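Side-chain contacts in sucrose 6(F)-phosphate phosphorylase (Thermoanaerobacterium thermosaccharolyticum DSM 571, PDB 6S9V), which is an enzyme of the alpha-amylase family, with a catalytic domain built on a TIM barrel: residues A[389-393]-A[394-398]; A[423-426]-A[427-431]; A[435-438]-A[439-443]. All coordinates share one frame; numbering follows the deposited sequence.

Following the chain from the N terminus, the three contacts come in series: each is a local contact within one continuous run of residues, so none closes a long loop and none nests or crosses. Contact 1 lies where barrel strand 388-392 passes into helix 393-396. Contact 2 follows on helix 422-428 at the periphery, and contact 3 on helix 432-446 directly after it. Leu-396 of contact 1 packs its CD1 against Leu-438 CD2 and Ile-441 CD1 of contact 3. Leu-397 meets Val-429 of contact 2, and a weak hydrogen bond from Lys-431 NZ to Ala-398 O strengthens that join. Gln-435 NE2 lies close to Val-429 O, probably as a hydrogen bond, linking the two outer helices.

Contact 1 (A[389-393]-A[394-398]); sequences PQVYY and VGLLA
Tyr-392 O accepts the N-H of Leu-396 at 2.9 Å, with an N-H...O angle of 154° and the donor almost in line with the carbonyl bond. Tyr-392 is the N-cap residue, so this bond closes the first turn of the short helix that succeeds the strand; a longer bond, 3.3 Å from Leu-397 N to Tyr-393 O, follows it. Tyr-393 CG stands between its own backbone N and carbonyl carbon (chi1 73°), which swings the ring over the next peptide and brings Val-394 N to 3.1 Å from Tyr-393 CG, above one face. Val-394 CG2 makes a CH-pi contact with the same ring, 3.7 Å from the centroid of Tyr-393 and 19° off its normal. That methyl also meets Tyr-392 CE2 at 3.5 Å, approaching the second ring obliquely, so one valine branch touches both tyrosines. Their hydroxyls are held beyond the segments, Tyr-392 OH by Asn-416 O and Tyr-393 OH by His-418 O, and a bound sulfate ion lies about 5 Å from the Tyr-392 side chain. On the strand side, Val-391 CG1 packs on Leu-396 CB at 3.9 Å, the two side chains crossing nearly at right angles. Ala-398, with positive phi, is the C-prime residue: its N-H goes to Gly-395 O at 3.1 Å, and Gly-399 N pairs with Val-394 O. The whole forms a one-turn helix, N-capped by Tyr-392 and ended by a Schellman motif, at the C-terminal end of the eighth strand of the TIM barrel.

Contact 2 (A[423-426]-A[427-431]); sequences KEIE and ESVQK
Three main-chain bonds join the two halves of this helical run: Glu-427 N to Lys-423 O, Ser-428 N to Glu-424 O at 2.8 Å, and Val-429 N to Ile-425 O. Side chains reach carbonyls too, Glu-426 O and Glu-424 O. Gln-430 reaches back with NE2 to Glu-426 O at 3.1 Å; the bond is nearly straight (165°) and the acceptor lies in the amide plane, yet the donor stands well above the carbonyl plane of Glu-426. CG of Gln-430 is anti to its own carbonyl carbon (chi1 -60°), which turns the extended chain back along the helix. Beside it runs the extended Glu-426 side chain, the carboxylate and amide planes nearly parallel, 7° apart. Ser-428 OG comes within 3.0 Å of Glu-424 O, although its proton has a second possible acceptor. Glu-424 OE1 is hydrogen-bonded to His-418 NE2. Among charged groups, Lys-423 NZ and Glu-426 OE1 form a salt bridge whose hydrogen bond is weak, 3.3 Å. Apolar packing is slight: Ile-425 CG2 and Val-429 CG1 meet at 4.1 Å on the buried flank, where Tyr-44 of helix 34-44 covers both residues. From Ser-428 to Lys-431 the backbone makes a type I beta turn, and Lys-431 is the N-cap of the next helix, a close helix-to-helix connection on the outside of the TIM-barrel fold.

Contact 3 (A[435-438]-A[439-443]); sequences QRLL and KLIRF
Of the Arg-442 side chain, CB and CG are what touch Leu-438 O, CG at 3.4 Å; the flat guanidinium takes no part across the contact, and its NH1 forms a salt bridge to Asp-47. The Arg-436 guanidinium is likewise used elsewhere, bridging Asp-373 and the terminal carboxylate of Val-502. The ring of Phe-443 leads away as well: its plane is about 10° from that of Tyr-447, and it meets Tyr-490 edge-to-face. Between the segments the closer apolar contact is Leu-437 with Ile-441, one turn apart. CG1 of Ile-441 is anti to the carbonyl carbon (chi1 -72°), carrying its chain back along the helix until CD1 lies 3.9 Å from Leu-437 CG; Leu-438 CD2 lies farther from the same CD1. Four main-chain bonds underlie this packing, the shortest being Ile-441 N to Leu-437 O at 2.8 Å. The helix is thus amphipathic: Leu-437, Leu-440 and Ile-441 are buried against helix 372-384, and Leu-438 and Ile-441 meet Leu-396 of helix 393-396. Arg-436, only partly exposed, is paired with two carboxylates, which probably offsets its partial burial, whereas Arg-442 stays exposed and pairs with Asp-47.

Contact 1 (A[389-393]-A[394-398])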
ATOM      1  N   PRO A 389      -6.255 -10.117   3.395  1.00 18.04           N
ATOM      2  CA  PRO A 389      -5.657 -10.203   2.054  1.00 17.85           C
ATOM      3  C   PRO A 389      -6.212  -9.153   1.099  1.00 18.58           C
ATOM      4  O   PRO A 389      -7.425  -8.956   1.005  1.00 18.90           O
ATOM      5  CB  PRO A 389      -6.019 -11.620   1.590  1.00 19.19           C
ATOM      6  CG  PRO A 389      -7.154 -12.073   2.475  1.00 22.34           C
ATOM      7  CD  PRO A 389      -7.365 -11.070   3.582  1.00 21.67           C
ATOM      8  N   GLN A 390      -5.303  -8.498   0.374  1.00 18.28           N
ATOM      9  CA  GLN A 390      -5.629  -7.515  -0.648  1.00 17.38           C
ATOM     10  C   GLN A 390      -5.120  -7.990  -1.995  1.00 17.52           C
ATOM     11  O   GLN A 390      -4.014  -8.532  -2.087  1.00 18.63           O
ATOM     12  CB  GLN A 390      -5.003  -6.157  -0.334  1.00 17.08           C
ATOM     13  CG  GLN A 390      -5.436  -5.585   0.993  1.00 19.04           C
ATOM     14  CD  GLN A 390      -5.053  -4.141   1.143  1.00 21.58           C
ATOM     15  OE1 GLN A 390      -3.935  -3.753   0.818  1.00 22.00           O
ATOM     16  NE2 GLN A 390      -5.980  -3.329   1.638  1.00 23.64           N
ATOM     17  N   VAL A 391      -5.931  -7.782  -3.031  1.00 16.29           N
ATOM     18  CA  VAL A 391      -5.578  -8.130  -4.405  1.00 16.51           C
ATOM     19  C   VAL A 391      -5.590  -6.850  -5.232  1.00 17.18           C
ATOM     20  O   VAL A 391      -6.617  -6.158  -5.309  1.00 18.87           O
ATOM     21  CB  VAL A 391      -6.537  -9.173  -5.005  1.00 17.01           C
ATOM     22  CG1 VAL A 391      -6.228  -9.410  -6.489  1.00 18.95           C
ATOM     23  CG2 VAL A 391      -6.441 -10.486  -4.235  1.00 16.69           C
ATOM     24  N   TYR A 392      -4.450  -6.529  -5.831  1.00 14.92           N
ATOM     25  CA  TYR A 392      -4.357  -5.371  -6.715  1.00 15.10           C
ATOM     26  C   TYR A 392      -5.039  -5.671  -8.046  1.00 16.67           C
ATOM     27  O   TYR A 392      -4.995  -6.799  -8.543  1.00 18.22           O
ATOM     28  CB  TYR A 392      -2.882  -5.022  -6.897  1.00 15.77           C
ATOM     29  CG  TYR A 392      -2.552  -3.784  -7.687  1.00 17.39           C
ATOM     30  CD1 TYR A 392      -2.918  -2.525  -7.243  1.00 15.99           C
ATOM     31  CD2 TYR A 392      -1.825  -3.880  -8.866  1.00 19.15           C
ATOM     32  CE1 TYR A 392      -2.579  -1.391  -7.955  1.00 14.92           C
ATOM     33  CE2 TYR A 392      -1.483  -2.753  -9.586  1.00 18.20           C
ATOM     34  CZ  TYR A 392      -1.857  -1.519  -9.125  1.00 16.23           C
ATOM     35  OH  TYR A 392      -1.519  -0.404  -9.840  1.00 16.18           O
ATOM     36  N   TYR A 393      -5.674  -4.644  -8.632  1.00 16.96           N
ATOM     37  CA  TYR A 393      -6.554  -4.872  -9.778  1.00 17.20           C
ATOM     38  C   TYR A 393      -5.801  -5.463 -10.966  1.00 17.09           C
ATOM     39  O   TYR A 393      -6.355  -6.279 -11.711  1.00 18.69           O
ATOM     40  CB  TYR A 393      -7.257  -3.572 -10.185  1.00 17.10           C
ATOM     41  CG  TYR A 393      -6.373  -2.553 -10.878  1.00 15.56           C
ATOM     42  CD1 TYR A 393      -5.512  -1.754 -10.144  1.00 15.43           C
ATOM     43  CD2 TYR A 393      -6.401  -2.394 -12.263  1.00 16.93           C
ATOM     44  CE1 TYR A 393      -4.703  -0.821 -10.759  1.00 17.69           C
ATOM     45  CE2 TYR A 393      -5.587  -1.467 -12.888  1.00 17.46           C
ATOM     46  CZ  TYR A 393      -4.742  -0.683 -12.127  1.00 18.23           C
ATOM     47  OH  TYR A 393      -3.929   0.251 -12.721  1.00 17.82           O
ATOM     48  N   VAL A 394      -4.542  -5.071 -11.169  1.00 15.71           N
ATOM     49  CA  VAL A 394      -3.787  -5.644 -12.282  1.00 16.50           C
ATOM     50  C   VAL A 394      -3.597  -7.141 -12.072  1.00 18.24           C
ATOM     51  O   VAL A 394      -3.775  -7.941 -12.999  1.00 18.48           O
ATOM     52  CB  VAL A 394      -2.437  -4.921 -12.457  1.00 16.84           C
ATOM     53  CG1 VAL A 394      -1.579  -5.623 -13.543  1.00 17.91           C
ATOM     54  CG2 VAL A 394      -2.662  -3.463 -12.810  1.00 16.95           C
ATOM     55  N   GLY A 395      -3.236  -7.542 -10.850  1.00 20.28           N
ATOM     56  CA  GLY A 395      -3.079  -8.955 -10.549  1.00 20.56           C
ATOM     57  C   GLY A 395      -4.389  -9.714 -10.591  1.00 19.74           C
ATOM     58  O   GLY A 395      -4.415 -10.891 -10.964  1.00 20.42           O
ATOM     59  N   LEU A 396      -5.488  -9.052 -10.239  1.00 18.22           N
ATOM     60  CA  LEU A 396      -6.803  -9.668 -10.358  1.00 17.55           C
ATOM     61  C   LEU A 396      -7.062 -10.146 -11.778  1.00 18.95           C
ATOM     62  O   LEU A 396      -7.661 -11.207 -11.984  1.00 19.53           O
ATOM     63  CB  LEU A 396      -7.879  -8.664  -9.938  1.00 17.48           C
ATOM     64  CG  LEU A 396      -9.321  -9.133 -10.102  1.00 20.28           C
ATOM     65  CD1 LEU A 396      -9.619 -10.293  -9.149  1.00 22.81           C
ATOM     66  CD2 LEU A 396     -10.297  -7.973  -9.894  1.00 20.18           C
ATOM     67  N   LEU A 397      -6.631  -9.370 -12.765  1.00 18.73           N
ATOM     68  CA  LEU A 397      -6.861  -9.674 -14.169  1.00 20.13           C
ATOM     69  C   LEU A 397      -5.648 -10.323 -14.819  1.00 19.69           C
ATOM     70  O   LEU A 397      -5.587 -10.406 -16.048  1.00 19.06           O
ATOM     71  CB  LEU A 397      -7.248  -8.394 -14.908  1.00 22.26           C
ATOM     72  CG  LEU A 397      -8.486  -7.701 -14.315  1.00 20.49           C
ATOM     73  CD1 LEU A 397      -8.834  -6.438 -15.070  1.00 19.95           C
ATOM     74  CD2 LEU A 397      -9.669  -8.659 -14.320  1.00 20.09           C
ATOM     75  N   ALA A 398      -4.696 -10.792 -14.017  1.00 19.99           N
ATOM     76  CA  ALA A 398      -3.469 -11.421 -14.500  1.00 20.56           C
ATOM     77  C   ALA A 398      -2.780 -10.541 -15.536  1.00 20.19           C
ATOM     78  O   ALA A 398      -2.354 -10.996 -16.596  1.00 20.49           O
ATOM     79  CB  ALA A 398      -3.760 -12.812 -15.057  1.00 21.92           C
TER

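Contact 2 (A[423-426]-A[427-431])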
ATOM      1  N   LYS A 423     -14.441  -3.040 -22.053  1.00 29.71           N
ATOM      2  CA  LYS A 423     -14.344  -4.172 -22.969  1.00 32.16           C
ATOM      3  C   LYS A 423     -13.142  -5.040 -22.631  1.00 29.10           C
ATOM      4  O   LYS A 423     -13.212  -6.271 -22.726  1.00 30.34           O
ATOM      5  CB  LYS A 423     -14.282  -3.686 -24.417  1.00 40.15           C
ATOM      6  CG  LYS A 423     -15.464  -2.802 -24.794  1.00 51.65           C
ATOM      7  CD  LYS A 423     -16.767  -3.575 -24.930  1.00 59.04           C
ATOM      8  CE  LYS A 423     -16.821  -4.487 -26.140  1.00 62.66           C
ATOM      9  NZ  LYS A 423     -18.063  -5.305 -26.077  1.00 64.71           N
ATOM     10  N   GLU A 424     -12.029  -4.419 -22.217  1.00 25.95           N
ATOM     11  CA  GLU A 424     -10.848  -5.190 -21.848  1.00 25.96           C
ATOM     12  C   GLU A 424     -11.089  -5.981 -20.566  1.00 24.85           C
ATOM     13  O   GLU A 424     -10.600  -7.110 -20.422  1.00 24.46           O
ATOM     14  CB  GLU A 424      -9.640  -4.266 -21.679  1.00 28.81           C
ATOM     15  CG  GLU A 424      -8.339  -5.011 -21.402  1.00 33.89           C
ATOM     16  CD  GLU A 424      -7.108  -4.111 -21.381  1.00 36.84           C
ATOM     17  OE1 GLU A 424      -7.248  -2.870 -21.445  1.00 37.25           O
ATOM     18  OE2 GLU A 424      -5.992  -4.659 -21.319  1.00 37.58           O
ATOM     19  N   ILE A 425     -11.823  -5.401 -19.617  1.00 24.41           N
ATOM     20  CA  ILE A 425     -12.203  -6.147 -18.421  1.00 23.88           C
ATOM     21  C   ILE A 425     -13.072  -7.340 -18.802  1.00 25.59           C
ATOM     22  O   ILE A 425     -12.857  -8.466 -18.337  1.00 27.37           O
ATOM     23  CB  ILE A 425     -12.924  -5.230 -17.422  1.00 22.85           C
ATOM     24  CG1 ILE A 425     -11.984  -4.136 -16.923  1.00 21.41           C
ATOM     25  CG2 ILE A 425     -13.450  -6.055 -16.256  1.00 22.55           C
ATOM     26  CD1 ILE A 425     -12.695  -3.036 -16.150  1.00 22.32           C
ATOM     27  N   GLU A 426     -14.068  -7.104 -19.658  1.00 25.78           N
ATOM     28  CA  GLU A 426     -14.938  -8.185 -20.111  1.00 29.44           C
ATOM     29  C   GLU A 426     -14.124  -9.333 -20.688  1.00 32.70           C
ATOM     30  O   GLU A 426     -14.399 -10.504 -20.398  1.00 34.69           O
ATOM     31  CB  GLU A 426     -15.922  -7.635 -21.146  1.00 33.05           C
ATOM     32  CG  GLU A 426     -16.873  -8.658 -21.760  1.00 42.31           C
ATOM     33  CD  GLU A 426     -17.619  -8.102 -22.968  1.00 52.36           C
ATOM     34  OE1 GLU A 426     -17.537  -6.877 -23.215  1.00 54.98           O
ATOM     35  OE2 GLU A 426     -18.283  -8.890 -23.677  1.00 56.16           O
ATOM     36  N   GLU A 427     -13.092  -9.015 -21.480  1.00 32.34           N
ATOM     37  CA  GLU A 427     -12.240 -10.052 -22.055  1.00 32.17           C
ATOM     38  C   GLU A 427     -11.381 -10.721 -20.989  1.00 30.51           C
ATOM     39  O   GLU A 427     -11.270 -11.954 -20.948  1.00 31.87           O
ATOM     40  CB  GLU A 427     -11.344  -9.463 -23.146  1.00 33.90           C
ATOM     41  CG  GLU A 427     -12.040  -9.160 -24.444  1.00 40.42           C
ATOM     42  CD  GLU A 427     -12.281 -10.408 -25.279  1.00 45.22           C
ATOM     43  OE1 GLU A 427     -11.303 -11.014 -25.785  1.00 46.15           O
ATOM     44  OE2 GLU A 427     -13.457 -10.786 -25.416  1.00 45.67           O
ATOM     45  N   SER A 428     -10.764  -9.923 -20.113  1.00 27.51           N
ATOM     46  CA  SER A 428      -9.783 -10.462 -19.182  1.00 27.67           C
ATOM     47  C   SER A 428     -10.411 -11.431 -18.188  1.00 27.89           C
ATOM     48  O   SER A 428      -9.795 -12.445 -17.839  1.00 26.68           O
ATOM     49  CB  SER A 428      -9.095  -9.322 -18.428  1.00 29.02           C
ATOM     50  OG  SER A 428      -8.227  -8.593 -19.272  1.00 32.67           O
ATOM     51  N   VAL A 429     -11.631 -11.144 -17.716  1.00 29.52           N
ATOM     52  CA  VAL A 429     -12.224 -11.982 -16.680  1.00 31.09           C
ATOM     53  C   VAL A 429     -12.545 -13.373 -17.203  1.00 33.61           C
ATOM     54  O   VAL A 429     -12.765 -14.294 -16.412  1.00 36.78           O
ATOM     55  CB  VAL A 429     -13.495 -11.346 -16.079  1.00 32.96           C
ATOM     56  CG1 VAL A 429     -13.162 -10.041 -15.411  1.00 31.88           C
ATOM     57  CG2 VAL A 429     -14.576 -11.161 -17.139  1.00 36.85           C
ATOM     58  N   GLN A 430     -12.577 -13.550 -18.524  1.00 32.16           N
ATOM     59  CA  GLN A 430     -12.834 -14.856 -19.108  1.00 32.85           C
ATOM     60  C   GLN A 430     -11.584 -15.718 -19.209  1.00 31.87           C
ATOM     61  O   GLN A 430     -11.705 -16.923 -19.465  1.00 35.45           O
ATOM     62  CB  GLN A 430     -13.470 -14.677 -20.489  1.00 37.23           C
ATOM     63  CG  GLN A 430     -14.787 -13.918 -20.427  1.00 39.83           C
ATOM     64  CD  GLN A 430     -15.495 -13.833 -21.763  1.00 43.32           C
ATOM     65  OE1 GLN A 430     -15.959 -14.837 -22.304  1.00 43.96           O
ATOM     66  NE2 GLN A 430     -15.596 -12.621 -22.295  1.00 45.63           N
ATOM     67  N   LYS A 431     -10.399 -15.152 -18.988  1.00 29.74           N
ATOM     68  CA  LYS A 431      -9.177 -15.944 -19.030  1.00 30.81           C
ATOM     69  C   LYS A 431      -9.211 -17.020 -17.954  1.00 27.71           C
ATOM     70  O   LYS A 431      -9.679 -16.787 -16.836  1.00 27.04           O
ATOM     71  CB  LYS A 431      -7.949 -15.059 -18.829  1.00 34.66           C
ATOM     72  CG  LYS A 431      -7.716 -14.055 -19.940  1.00 41.04           C
ATOM     73  CD  LYS A 431      -6.264 -13.607 -19.962  1.00 48.56           C
ATOM     74  CE  LYS A 431      -5.944 -12.659 -18.813  1.00 52.22           C
ATOM     75  NZ  LYS A 431      -4.523 -12.197 -18.863  1.00 54.72           N
TER

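Contact 3 (A[435-438]-A[439-443])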
ATOM      1  N   GLN A 435     -10.415 -16.809 -13.956  1.00 22.34           N
ATOM      2  CA  GLN A 435     -11.521 -17.580 -13.395  1.00 23.65           C
ATOM      3  C   GLN A 435     -11.041 -18.464 -12.246  1.00 23.21           C
ATOM      4  O   GLN A 435     -11.744 -18.620 -11.239  1.00 21.49           O
ATOM      5  CB  GLN A 435     -12.196 -18.410 -14.486  1.00 26.76           C
ATOM      6  CG  GLN A 435     -13.100 -17.603 -15.450  1.00 34.10           C
ATOM      7  CD  GLN A 435     -14.272 -16.883 -14.760  1.00 42.54           C
ATOM      8  OE1 GLN A 435     -14.961 -17.453 -13.909  1.00 45.19           O
ATOM      9  NE2 GLN A 435     -14.505 -15.626 -15.145  1.00 44.20           N
ATOM     10  N   ARG A 436      -9.839 -19.039 -12.365  1.00 23.96           N
ATOM     11  CA  ARG A 436      -9.284 -19.812 -11.253  1.00 24.19           C
ATOM     12  C   ARG A 436      -9.047 -18.934 -10.034  1.00 22.46           C
ATOM     13  O   ARG A 436      -9.307 -19.352  -8.900  1.00 22.45           O
ATOM     14  CB  ARG A 436      -7.977 -20.486 -11.661  1.00 25.16           C
ATOM     15  CG  ARG A 436      -8.134 -21.589 -12.676  1.00 25.68           C
ATOM     16  CD  ARG A 436      -6.771 -22.031 -13.177  1.00 28.05           C
ATOM     17  NE  ARG A 436      -5.986 -22.672 -12.129  1.00 30.85           N
ATOM     18  CZ  ARG A 436      -4.691 -22.962 -12.232  1.00 34.17           C
ATOM     19  NH1 ARG A 436      -4.022 -22.655 -13.341  1.00 31.22           N
ATOM     20  NH2 ARG A 436      -4.063 -23.562 -11.228  1.00 37.30           N
ATOM     21  N   LEU A 437      -8.527 -17.721 -10.244  1.00 21.08           N
ATOM     22  CA  LEU A 437      -8.274 -16.818  -9.128  1.00 19.43           C
ATOM     23  C   LEU A 437      -9.574 -16.383  -8.458  1.00 19.69           C
ATOM     24  O   LEU A 437      -9.635 -16.277  -7.225  1.00 20.91           O
ATOM     25  CB  LEU A 437      -7.491 -15.599  -9.610  1.00 19.07           C
ATOM     26  CG  LEU A 437      -7.174 -14.519  -8.574  1.00 20.09           C
ATOM     27  CD1 LEU A 437      -6.530 -15.103  -7.318  1.00 20.17           C
ATOM     28  CD2 LEU A 437      -6.271 -13.447  -9.211  1.00 22.09           C
ATOM     29  N   LEU A 438     -10.615 -16.116  -9.246  1.00 19.55           N
ATOM     30  CA  LEU A 438     -11.886 -15.707  -8.662  1.00 20.49           C
ATOM     31  C   LEU A 438     -12.477 -16.819  -7.802  1.00 21.31           C
ATOM     32  O   LEU A 438     -13.047 -16.553  -6.737  1.00 21.95           O
ATOM     33  CB  LEU A 438     -12.859 -15.291  -9.768  1.00 20.91           C
ATOM     34  CG  LEU A 438     -12.461 -14.023 -10.543  1.00 20.98           C
ATOM     35  CD1 LEU A 438     -13.461 -13.707 -11.638  1.00 22.07           C
ATOM     36  CD2 LEU A 438     -12.324 -12.830  -9.608  1.00 21.34           C
ATOM     37  N   LYS A 439     -12.356 -18.075  -8.249  1.00 20.86           N
ATOM     38  CA  LYS A 439     -12.842 -19.201  -7.454  1.00 21.81           C
ATOM     39  C   LYS A 439     -12.072 -19.317  -6.142  1.00 21.87           C
ATOM     40  O   LYS A 439     -12.664 -19.564  -5.076  1.00 21.77           O
ATOM     41  CB  LYS A 439     -12.737 -20.497  -8.266  1.00 23.57           C
ATOM     42  CG  LYS A 439     -13.384 -21.692  -7.591  1.00 28.60           C
ATOM     43  CD  LYS A 439     -13.380 -22.930  -8.479  1.00 36.05           C
ATOM     44  CE  LYS A 439     -13.916 -24.142  -7.727  1.00 42.52           C
ATOM     45  NZ  LYS A 439     -13.909 -25.378  -8.570  1.00 48.05           N
ATOM     46  N   LEU A 440     -10.751 -19.144  -6.203  1.00 21.59           N
ATOM     47  CA  LEU A 440      -9.935 -19.179  -4.996  1.00 22.22           C
ATOM     48  C   LEU A 440     -10.313 -18.048  -4.052  1.00 21.84           C
ATOM     49  O   LEU A 440     -10.412 -18.254  -2.836  1.00 21.01           O
ATOM     50  CB  LEU A 440      -8.452 -19.081  -5.358  1.00 20.42           C
ATOM     51  CG  LEU A 440      -7.463 -19.043  -4.188  1.00 19.16           C
ATOM     52  CD1 LEU A 440      -7.517 -20.357  -3.405  1.00 20.75           C
ATOM     53  CD2 LEU A 440      -6.056 -18.750  -4.675  1.00 20.10           C
ATOM     54  N   ILE A 441     -10.518 -16.842  -4.590  1.00 20.78           N
ATOM     55  CA  ILE A 441     -10.913 -15.716  -3.748  1.00 19.77           C
ATOM     56  C   ILE A 441     -12.217 -16.026  -3.028  1.00 20.69           C
ATOM     57  O   ILE A 441     -12.343 -15.827  -1.809  1.00 19.71           O
ATOM     58  CB  ILE A 441     -11.023 -14.429  -4.588  1.00 18.48           C
ATOM     59  CG1 ILE A 441      -9.634 -13.933  -4.989  1.00 19.13           C
ATOM     60  CG2 ILE A 441     -11.761 -13.368  -3.806  1.00 17.55           C
ATOM     61  CD1 ILE A 441      -9.660 -12.831  -6.048  1.00 20.83           C
ATOM     62  N   ARG A 442     -13.218 -16.500  -3.772  1.00 21.12           N
ATOM     63  CA  ARG A 442     -14.503 -16.782  -3.145  1.00 20.26           C
ATOM     64  C   ARG A 442     -14.390 -17.897  -2.114  1.00 20.33           C
ATOM     65  O   ARG A 442     -15.078 -17.859  -1.084  1.00 21.33           O
ATOM     66  CB  ARG A 442     -15.564 -17.101  -4.199  1.00 20.06           C
ATOM     67  CG  ARG A 442     -15.910 -15.872  -5.044  1.00 22.90           C
ATOM     68  CD  ARG A 442     -17.365 -15.893  -5.487  1.00 27.92           C
ATOM     69  NE  ARG A 442     -17.613 -16.779  -6.605  1.00 30.39           N
ATOM     70  CZ  ARG A 442     -18.817 -17.173  -7.005  1.00 29.20           C
ATOM     71  NH1 ARG A 442     -19.923 -16.770  -6.375  1.00 25.72           N
ATOM     72  NH2 ARG A 442     -18.909 -17.979  -8.048  1.00 30.57           N
ATOM     73  N   PHE A 443     -13.532 -18.891  -2.354  1.00 19.27           N
ATOM     74  CA  PHE A 443     -13.286 -19.883  -1.316  1.00 21.22           C
ATOM     75  C   PHE A 443     -12.732 -19.226  -0.055  1.00 21.46           C
ATOM     76  O   PHE A 443     -13.177 -19.527   1.062  1.00 22.63           O
ATOM     77  CB  PHE A 443     -12.323 -20.966  -1.795  1.00 20.52           C
ATOM     78  CG  PHE A 443     -12.109 -22.056  -0.776  1.00 20.49           C
ATOM     79  CD1 PHE A 443     -13.025 -23.089  -0.650  1.00 24.75           C
ATOM     80  CD2 PHE A 443     -11.017 -22.025   0.075  1.00 20.65           C
ATOM     81  CE1 PHE A 443     -12.852 -24.091   0.309  1.00 26.20           C
ATOM     82  CE2 PHE A 443     -10.828 -23.028   1.023  1.00 23.57           C
ATOM     83  CZ  PHE A 443     -11.746 -24.059   1.135  1.00 25.40           C
TER